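PDB 3Q2K: oxidoreductase from Bordetella pertussis, which binds NADH and a UDP-linked N-acetylglucosaminuronic acid and probably oxidises that sugar on the route to 2,3-diacetamido-2,3-dideoxy-D-mannuronic acid. Local coordinates for residues I31-V36 with A95-T100; T127-G132 with S348-T353; M175-V180 with M254-V259. One frame throughout, in Å; residues are numbered along the deposited sequence.

Contact 1: I31-V36 with A95-T100. With NAI (1,4-dihydronicotinamide adenine dinucleotide), chain U.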
# COMPACT_ATOMS: atom_id res chain seq x y z
N ILE C 31 -33.95 -2.15 44.07
CA ILE C 31 -32.63 -1.78 43.56
C ILE C 31 -32.39 -0.29 43.82
O ILE C 31 -33.23 0.54 43.45
CB ILE C 31 -32.56 -2.00 42.03
CG1 ILE C 31 -32.68 -3.48 41.69
CG2 ILE C 31 -31.23 -1.51 41.46
CD1 ILE C 31 -31.43 -4.25 42.09
N ARG C 32 -31.23 0.04 44.37
CA ARG C 32 -30.79 1.43 44.48
C ARG C 32 -29.90 1.93 43.34
O ARG C 32 -28.72 1.56 43.23
CB ARG C 32 -30.03 1.65 45.78
CG ARG C 32 -30.86 2.07 46.99
CD ARG C 32 -31.25 0.93 47.92
NE ARG C 32 -30.13 0.40 48.70
CZ ARG C 32 -30.24 -0.15 49.91
NH1 ARG C 32 -31.41 -0.22 50.53
NH2 ARG C 32 -29.17 -0.61 50.54
N PHE C 33 -30.44 2.82 42.51
CA PHE C 33 -29.74 3.42 41.37
C PHE C 33 -29.20 4.81 41.67
O PHE C 33 -29.84 5.61 42.35
CB PHE C 33 -30.70 3.68 40.21
CG PHE C 33 -30.99 2.48 39.37
CD1 PHE C 33 -30.08 2.02 38.45
CD2 PHE C 33 -32.21 1.84 39.48
CE1 PHE C 33 -30.37 0.93 37.65
CE2 PHE C 33 -32.51 0.75 38.70
CZ PHE C 33 -31.59 0.29 37.79
N GLY C 34 -28.05 5.13 41.08
CA GLY C 34 -27.50 6.48 41.13
C GLY C 34 -27.37 6.98 39.71
O GLY C 34 -26.97 6.23 38.83
N LEU C 35 -27.72 8.25 39.51
CA LEU C 35 -27.59 8.88 38.20
C LEU C 35 -26.45 9.90 38.18
O LEU C 35 -26.36 10.77 39.04
CB LEU C 35 -28.91 9.55 37.82
CG LEU C 35 -28.92 10.30 36.49
CD1 LEU C 35 -28.68 9.33 35.36
CD2 LEU C 35 -30.26 11.00 36.26
N VAL C 36 -25.56 9.74 37.21
CA VAL C 36 -24.41 10.63 37.05
C VAL C 36 -24.58 11.42 35.75
O VAL C 36 -24.53 10.86 34.65
CB VAL C 36 -23.12 9.81 36.96
CG1 VAL C 36 -21.88 10.70 36.89
CG2 VAL C 36 -23.07 8.83 38.12
N ALA C 95 -26.00 0.49 41.65
CA ALA C 95 -25.66 0.68 40.25
C ALA C 95 -25.64 2.16 39.88
O ALA C 95 -26.55 2.91 40.21
CB ALA C 95 -26.66 -0.06 39.38
N LEU C 96 -24.62 2.58 39.16
CA LEU C 96 -24.60 3.96 38.68
C LEU C 96 -24.90 4.11 37.20
O LEU C 96 -24.38 3.39 36.34
CB LEU C 96 -23.26 4.58 39.06
CG LEU C 96 -23.43 4.75 40.57
CD1 LEU C 96 -22.09 4.62 41.26
CD2 LEU C 96 -24.01 6.13 40.77
N VAL C 97 -25.77 5.07 36.90
CA VAL C 97 -26.16 5.30 35.52
C VAL C 97 -25.31 6.44 34.97
O VAL C 97 -25.21 7.50 35.58
CB VAL C 97 -27.64 5.69 35.41
CG1 VAL C 97 -27.89 6.16 33.99
CG2 VAL C 97 -28.53 4.49 35.75
N LEU C 98 -24.69 6.21 33.81
CA LEU C 98 -23.74 7.19 33.28
C LEU C 98 -24.37 7.96 32.12
O LEU C 98 -24.64 7.42 31.04
CB LEU C 98 -22.38 6.56 32.97
CG LEU C 98 -21.73 5.67 34.04
CD1 LEU C 98 -20.46 4.95 33.54
CD2 LEU C 98 -21.40 6.54 35.24
N ALA C 99 -24.66 9.23 32.39
CA ALA C 99 -25.52 10.03 31.52
C ALA C 99 -24.73 11.27 31.16
O ALA C 99 -25.28 12.32 30.86
CB ALA C 99 -26.81 10.40 32.22
N THR C 100 -23.41 11.12 31.26
CA THR C 100 -22.48 12.21 30.98
C THR C 100 -22.07 12.23 29.50
O THR C 100 -22.48 11.38 28.71
CB THR C 100 -21.24 12.03 31.87
OG1 THR C 100 -20.87 10.64 31.85
CG2 THR C 100 -21.58 12.47 33.29
PA NAI U . -25.83 16.81 28.25
O1A NAI U . -24.92 17.96 28.05
O2A NAI U . -27.34 17.37 28.20
O5B NAI U . -25.92 16.25 29.76
C5B NAI U . -24.65 16.47 30.37
C4B NAI U . -24.64 16.43 31.89
O4B NAI U . -23.45 15.77 32.35
C3B NAI U . -24.56 17.94 32.17
O3B NAI U . -25.55 18.25 33.15
C2B NAI U . -23.06 18.06 32.58
O2B NAI U . -22.83 19.08 33.56
C1B NAI U . -22.92 16.70 33.31
N9A NAI U . -21.50 16.46 33.52
C8A NAI U . -20.45 16.89 32.78
N7A NAI U . -19.36 16.42 33.32
C5A NAI U . -19.62 15.70 34.44
C6A NAI U . -18.87 14.98 35.39
N6A NAI U . -17.50 14.87 35.31
N1A NAI U . -19.55 14.36 36.35
C2A NAI U . -20.87 14.39 36.42
N3A NAI U . -21.60 15.05 35.55
C4A NAI U . -21.02 15.69 34.55
O3 NAI U . -25.85 15.85 26.97
PN NAI U . -26.78 14.53 27.07
O1N NAI U . -27.61 14.67 25.79
O2N NAI U . -27.81 14.34 28.20
O5D NAI U . -25.77 13.30 26.81
C5D NAI U . -26.35 12.15 27.41
C4D NAI U . -25.38 10.96 27.33
O4D NAI U . -26.36 9.95 26.99
C3D NAI U . -24.41 11.03 26.14
O3D NAI U . -23.58 9.88 26.01
C2D NAI U . -25.42 10.92 24.98
O2D NAI U . -24.75 10.28 23.90
C1D NAI U . -26.34 9.82 25.56
N1N NAI U . -27.73 9.92 25.11
C2N NAI U . -28.35 8.80 24.81
C3N NAI U . -29.66 8.87 24.38
C7N NAI U . -30.37 7.62 24.02
O7N NAI U . -31.33 7.67 23.28
N7N NAI U . -29.90 6.46 24.51
C4N NAI U . -30.29 10.11 24.25
C5N NAI U . -29.56 11.24 24.57
C6N NAI U . -28.26 11.12 25.01
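Strands 31-36 and 95-98 pair in parallel at the middle of the nucleotide-binding sheet, Phe-33, Gly-34, Leu-35 and Val-36 lying beside Ala-95, Leu-96, Val-97 and Leu-98, with the two short axes at 28°. The ladder starts loosely, the bond from Ala-95 N to Arg-32 O being weak, and then tightens: Gly-34 N reaches Ala-95 O at 2.8 Å, Val-97 N reaches Gly-34 O at 2.6 Å and Val-36 N reaches Val-97 O. Ala-99 N, already past the strand end, still donates to Val-36 O at 2.8 Å, which holds the outgoing turn in place.

On the face of Phe-33, Leu-35 and Val-97, the Leu-35 CD1 methyl presses on Val-97 CG1 at 3.5 Å and also meets Ala-99 CB. Phe-33 brings CD1 to Val-97 CG2 at 4.0 Å, while Ile-31 CG2 lies over one face of its ring; helix 42-50 covers this side. This is the Rossmann fold, in which strands 31-36 and 95-98 are adjacent although three helices and two strands separate them in sequence, and the dinucleotide lies at their C-terminal ends.

The other face carries Leu-96, Val-36 and Leu-98 under helices 84-90 and 105-114. Leu-96 CD2 lies over Gly-34 CA at 3.5 Å, occupying the space beside a residue without a side chain. Val-36 has CG1 anti to its N (chi1 -176°), which turns that methyl toward Thr-100 CG2 and the adenine atom C2A of NADH, and leaves CG2 against both Leu-96 CD2 and Leu-98 CD2. Thr-100 CG2 packs on the adenine itself, 3.4 Å from N3A, while Thr-100 O accepts a hydrogen bond from His-105 NE2.

Contact 2: T127-G132 with S348-T353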
# COMPACT_ATOMS: atom_id res chain seq x y z
N THR C 127 -15.65 6.70 23.22
CA THR C 127 -15.37 7.30 21.91
C THR C 127 -14.05 6.72 21.39
O THR C 127 -13.68 6.92 20.23
CB THR C 127 -15.24 8.83 22.06
OG1 THR C 127 -14.30 9.06 23.11
CG2 THR C 127 -16.53 9.48 22.53
N ARG C 128 -13.30 6.02 22.24
CA ARG C 128 -12.05 5.41 21.80
C ARG C 128 -12.01 3.90 22.02
O ARG C 128 -12.45 3.42 23.06
CB ARG C 128 -10.87 6.08 22.51
CG ARG C 128 -10.71 7.51 22.02
CD ARG C 128 -10.10 8.40 23.09
NE ARG C 128 -9.75 9.70 22.52
CZ ARG C 128 -8.90 10.57 23.05
NH1 ARG C 128 -8.26 10.36 24.18
NH2 ARG C 128 -8.65 11.72 22.43
N TRP C 129 -11.50 3.17 21.03
CA TRP C 129 -11.50 1.72 21.16
C TRP C 129 -10.86 1.23 22.46
O TRP C 129 -11.44 0.48 23.25
CB TRP C 129 -10.85 1.08 19.93
CG TRP C 129 -10.67 -0.40 19.94
CD1 TRP C 129 -9.48 -1.07 19.83
CD2 TRP C 129 -11.68 -1.41 20.08
NE1 TRP C 129 -9.69 -2.43 19.89
CE2 TRP C 129 -11.03 -2.66 20.06
CE3 TRP C 129 -13.07 -1.38 20.25
CZ2 TRP C 129 -11.72 -3.88 20.16
CZ3 TRP C 129 -13.76 -2.59 20.32
CH2 TRP C 129 -13.08 -3.82 20.29
N GLU C 130 -9.67 1.72 22.76
CA GLU C 130 -8.89 1.24 23.90
C GLU C 130 -9.63 1.57 25.19
O GLU C 130 -9.58 0.81 26.14
CB GLU C 130 -7.49 1.87 23.95
CG GLU C 130 -6.48 1.22 23.01
CD GLU C 130 -6.42 -0.29 23.15
OE1 GLU C 130 -6.56 -0.79 24.28
OE2 GLU C 130 -6.25 -1.01 22.14
N ASP C 131 -10.39 2.67 25.22
CA ASP C 131 -11.00 3.07 26.49
C ASP C 131 -12.14 2.09 26.70
O ASP C 131 -12.42 1.67 27.82
CB ASP C 131 -11.56 4.50 26.48
CG ASP C 131 -10.49 5.56 26.32
OD1 ASP C 131 -9.30 5.21 26.46
OD2 ASP C 131 -10.78 6.74 26.04
N GLY C 132 -12.84 1.77 25.62
CA GLY C 132 -13.94 0.82 25.76
C GLY C 132 -13.47 -0.56 26.20
O GLY C 132 -14.12 -1.18 27.04
N SER C 348 -20.50 -2.74 18.62
CA SER C 348 -20.71 -1.54 17.80
C SER C 348 -19.57 -0.52 17.97
O SER C 348 -19.23 0.21 17.04
CB SER C 348 -22.06 -0.96 18.22
OG SER C 348 -21.85 -0.33 19.47
N LEU C 349 -18.93 -0.47 19.14
CA LEU C 349 -17.77 0.43 19.27
C LEU C 349 -16.70 0.04 18.26
O LEU C 349 -16.04 0.90 17.69
CB LEU C 349 -17.15 0.38 20.67
CG LEU C 349 -15.98 1.35 20.86
CD1 LEU C 349 -16.38 2.76 20.45
CD2 LEU C 349 -15.51 1.42 22.33
N ALA C 350 -16.50 -1.26 18.07
CA ALA C 350 -15.56 -1.76 17.07
C ALA C 350 -15.87 -1.37 15.62
O ALA C 350 -14.95 -0.95 14.92
CB ALA C 350 -15.36 -3.27 17.21
N LEU C 351 -17.11 -1.52 15.15
CA LEU C 351 -17.50 -0.94 13.88
C LEU C 351 -17.33 0.58 13.77
O LEU C 351 -16.92 1.09 12.72
CB LEU C 351 -18.98 -1.22 13.62
CG LEU C 351 -19.26 -2.65 13.19
CD1 LEU C 351 -20.77 -2.83 13.09
CD2 LEU C 351 -18.61 -2.81 11.83
N LEU C 352 -17.68 1.33 14.81
CA LEU C 352 -17.52 2.78 14.71
C LEU C 352 -16.03 3.01 14.57
O LEU C 352 -15.63 3.90 13.82
CB LEU C 352 -18.00 3.53 15.96
CG LEU C 352 -19.47 3.28 16.30
CD1 LEU C 352 -19.79 3.80 17.69
CD2 LEU C 352 -20.35 3.90 15.23
N THR C 353 -15.22 2.28 15.35
CA THR C 353 -13.78 2.53 15.28
C THR C 353 -13.30 2.23 13.86
O THR C 353 -12.56 2.99 13.24
CB THR C 353 -13.00 1.67 16.30
OG1 THR C 353 -13.47 1.95 17.62
CG2 THR C 353 -11.51 2.00 16.31
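The start of helix 129-142 in the nucleotide-binding domain packs on helix 342-361 of the C-terminal domain, with Trp-129 as the main point of touch. With CG anti to the backbone N (chi1 176°), the indole reaches over to the second helix and brings its benzo atoms to it: CZ3 is 3.6 Å from Ala-350 CB, and CE3 is 4.0 Å from Leu-349 CG, which sits at the ring edge near its plane. The indole's polar end turns to the chain terminus, where NE1 donates to Asp-370 O.

Leu-349 points into the first helical turn. Its CD2 methyl rests against Arg-128 O and Gly-132 CA, at 3.7 Å and 3.8 Å, close against the backbone where the glycine has no side chain. Thr-353, one turn further on, sets OG1 at 3.6 Å from Trp-129 CB and CG2 beside the same carbon. That hydroxyl donates to Leu-349 O at 2.8 Å, from the opposite face of the carbonyl plane to Thr-353 N, so a single oxygen takes two bonds and the hydroxyl's rotation is fixed. Arg-128 occupies the N-cap position of helix 129-142. The whole is helix-on-helix packing across a domain interface.

Contact 3: M175-V180 with M254-V259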
# COMPACT_ATOMS: atom_id res chain seq x y z
N MET C 175 -28.25 -8.48 1.01
CA MET C 175 -28.05 -7.05 0.85
C MET C 175 -28.70 -6.32 2.01
O MET C 175 -29.79 -6.68 2.45
CB MET C 175 -28.56 -6.58 -0.52
CG MET C 175 -28.93 -5.10 -0.64
SD MET C 175 -27.42 -4.10 -0.67
CE MET C 175 -26.47 -4.91 -1.95
N VAL C 176 -27.97 -5.37 2.59
CA VAL C 176 -28.49 -4.66 3.75
C VAL C 176 -28.21 -3.18 3.60
O VAL C 176 -27.06 -2.81 3.36
CB VAL C 176 -27.84 -5.10 5.08
CG1 VAL C 176 -28.44 -4.28 6.21
CG2 VAL C 176 -28.10 -6.56 5.35
N THR C 177 -29.26 -2.36 3.68
CA THR C 177 -29.01 -0.93 3.72
C THR C 177 -29.72 -0.26 4.89
O THR C 177 -30.87 -0.59 5.22
CB THR C 177 -29.52 -0.21 2.46
OG1 THR C 177 -29.32 -1.09 1.35
CG2 THR C 177 -28.70 1.06 2.24
N VAL C 178 -28.99 0.67 5.48
CA VAL C 178 -29.41 1.45 6.63
C VAL C 178 -29.23 2.94 6.37
O VAL C 178 -28.16 3.37 5.96
CB VAL C 178 -28.59 1.08 7.88
CG1 VAL C 178 -28.96 2.00 9.02
CG2 VAL C 178 -28.81 -0.37 8.30
N ASN C 179 -30.28 3.73 6.62
CA ASN C 179 -30.26 5.16 6.35
C ASN C 179 -30.54 5.93 7.64
O ASN C 179 -31.54 5.66 8.30
CB ASN C 179 -31.40 5.49 5.38
CG ASN C 179 -31.05 5.14 3.93
OD1 ASN C 179 -29.89 4.91 3.61
ND2 ASN C 179 -32.06 5.06 3.06
N VAL C 180 -29.67 6.87 8.01
CA VAL C 180 -30.01 7.79 9.07
C VAL C 180 -29.93 9.22 8.57
O VAL C 180 -28.86 9.85 8.57
CB VAL C 180 -29.15 7.62 10.34
CG1 VAL C 180 -29.71 8.52 11.41
CG2 VAL C 180 -29.20 6.17 10.83
N MET C 254 -23.56 -7.98 1.62
CA MET C 254 -22.98 -6.64 1.51
C MET C 254 -24.01 -5.58 1.83
O MET C 254 -25.22 -5.83 1.76
CB MET C 254 -22.50 -6.41 0.07
CG MET C 254 -21.18 -7.13 -0.20
SD MET C 254 -20.92 -7.69 -1.89
CE MET C 254 -22.11 -9.02 -2.07
N GLY C 255 -23.57 -4.37 2.15
CA GLY C 255 -24.54 -3.28 2.15
C GLY C 255 -23.82 -2.00 2.49
O GLY C 255 -22.60 -1.90 2.35
N SER C 256 -24.64 -1.04 2.90
CA SER C 256 -24.17 0.27 3.38
C SER C 256 -25.03 0.91 4.45
O SER C 256 -26.21 0.58 4.67
CB SER C 256 -24.04 1.25 2.21
OG SER C 256 -25.30 1.48 1.62
N ILE C 257 -24.37 1.84 5.13
CA ILE C 257 -25.00 2.68 6.14
C ILE C 257 -24.78 4.12 5.71
O ILE C 257 -23.65 4.53 5.46
CB ILE C 257 -24.52 2.38 7.57
CG1 ILE C 257 -25.22 3.32 8.55
CG2 ILE C 257 -22.98 2.43 7.67
CD1 ILE C 257 -25.03 3.08 10.03
N ASN C 258 -25.89 4.83 5.56
CA ASN C 258 -25.86 6.19 5.03
C ASN C 258 -26.36 7.20 6.05
O ASN C 258 -27.49 7.17 6.52
CB ASN C 258 -26.63 6.24 3.71
CG ASN C 258 -26.25 5.09 2.78
OD1 ASN C 258 -25.21 5.15 2.14
ND2 ASN C 258 -27.05 4.04 2.71
N VAL C 259 -25.49 8.13 6.43
CA VAL C 259 -25.78 8.96 7.60
C VAL C 259 -25.53 10.44 7.32
O VAL C 259 -24.48 10.77 6.77
CB VAL C 259 -24.86 8.52 8.76
CG1 VAL C 259 -25.03 9.41 9.97
CG2 VAL C 259 -25.18 7.08 9.16
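Asn-258 and Asn-179 lie side by side, pointing the same way from neighbouring parallel strands, and Asn-258 ND2 donates to Asn-179 OD1 at 3.1 Å. The bond runs nearly along the C=O axis, with the acceptor tilted 21° from the amide plane of Asn-258, the two planes standing 58° apart. The same ND2 also donates to Ser-256 OG at 3.3 Å, and the Thr-177 CG2 methyl, anti to its backbone N, fits beside both groups, 3.4 Å from Asn-258 ND2.

Beneath them the parallel ladder includes Val-178 N to Ser-256 O, Asn-258 N to Val-178 O at 2.7 Å, and Val-180 N to Asn-258 O at 2.7 Å. On the other face Val-178 CG1 lies alongside Ile-257 CG1 at 4.0 Å, and Val-180 CB meets Val-259 CG2; helix 210-220 covers this apolar side. Strands 269-276 and 242-249 flank the pair within the mixed sheet.

Outward from the polar face lies a second subunit: Ser-256 OG is hydrogen-bonded to Ser-256 OG and Asn-258 OD1 of that neighbouring chain, and Asn-258 OD1 to its Ser-256 OG. The buried Ser-256 hydroxyl and Asn-258 carbonyl oxygen are satisfied across the two subunits, implying a directional polar element in that interface, with an apolar core on the other face.

In the fold
From the N terminus, contact 1 closes first, bringing strand 95-98 back beside strand 31-36 within the nucleotide-binding domain. The chain then adds strand 118-121, and residues 127-132 open contact 2 before strand 146-148 completes the sheet; it closes only at residues 348-353, after almost all of the C-terminal domain. Contact 3 is nested inside this long loop, joining 175-180 to 254-259 in the second sheet. Contacts 1 and 3 lie on opposite sides of the chain's centre, their own centres about 34 Å apart, each internal to one domain. Contact 2 ties the two domains together, its centre about 22 Å from that of contact 1 and about 20 Å from that of contact 3.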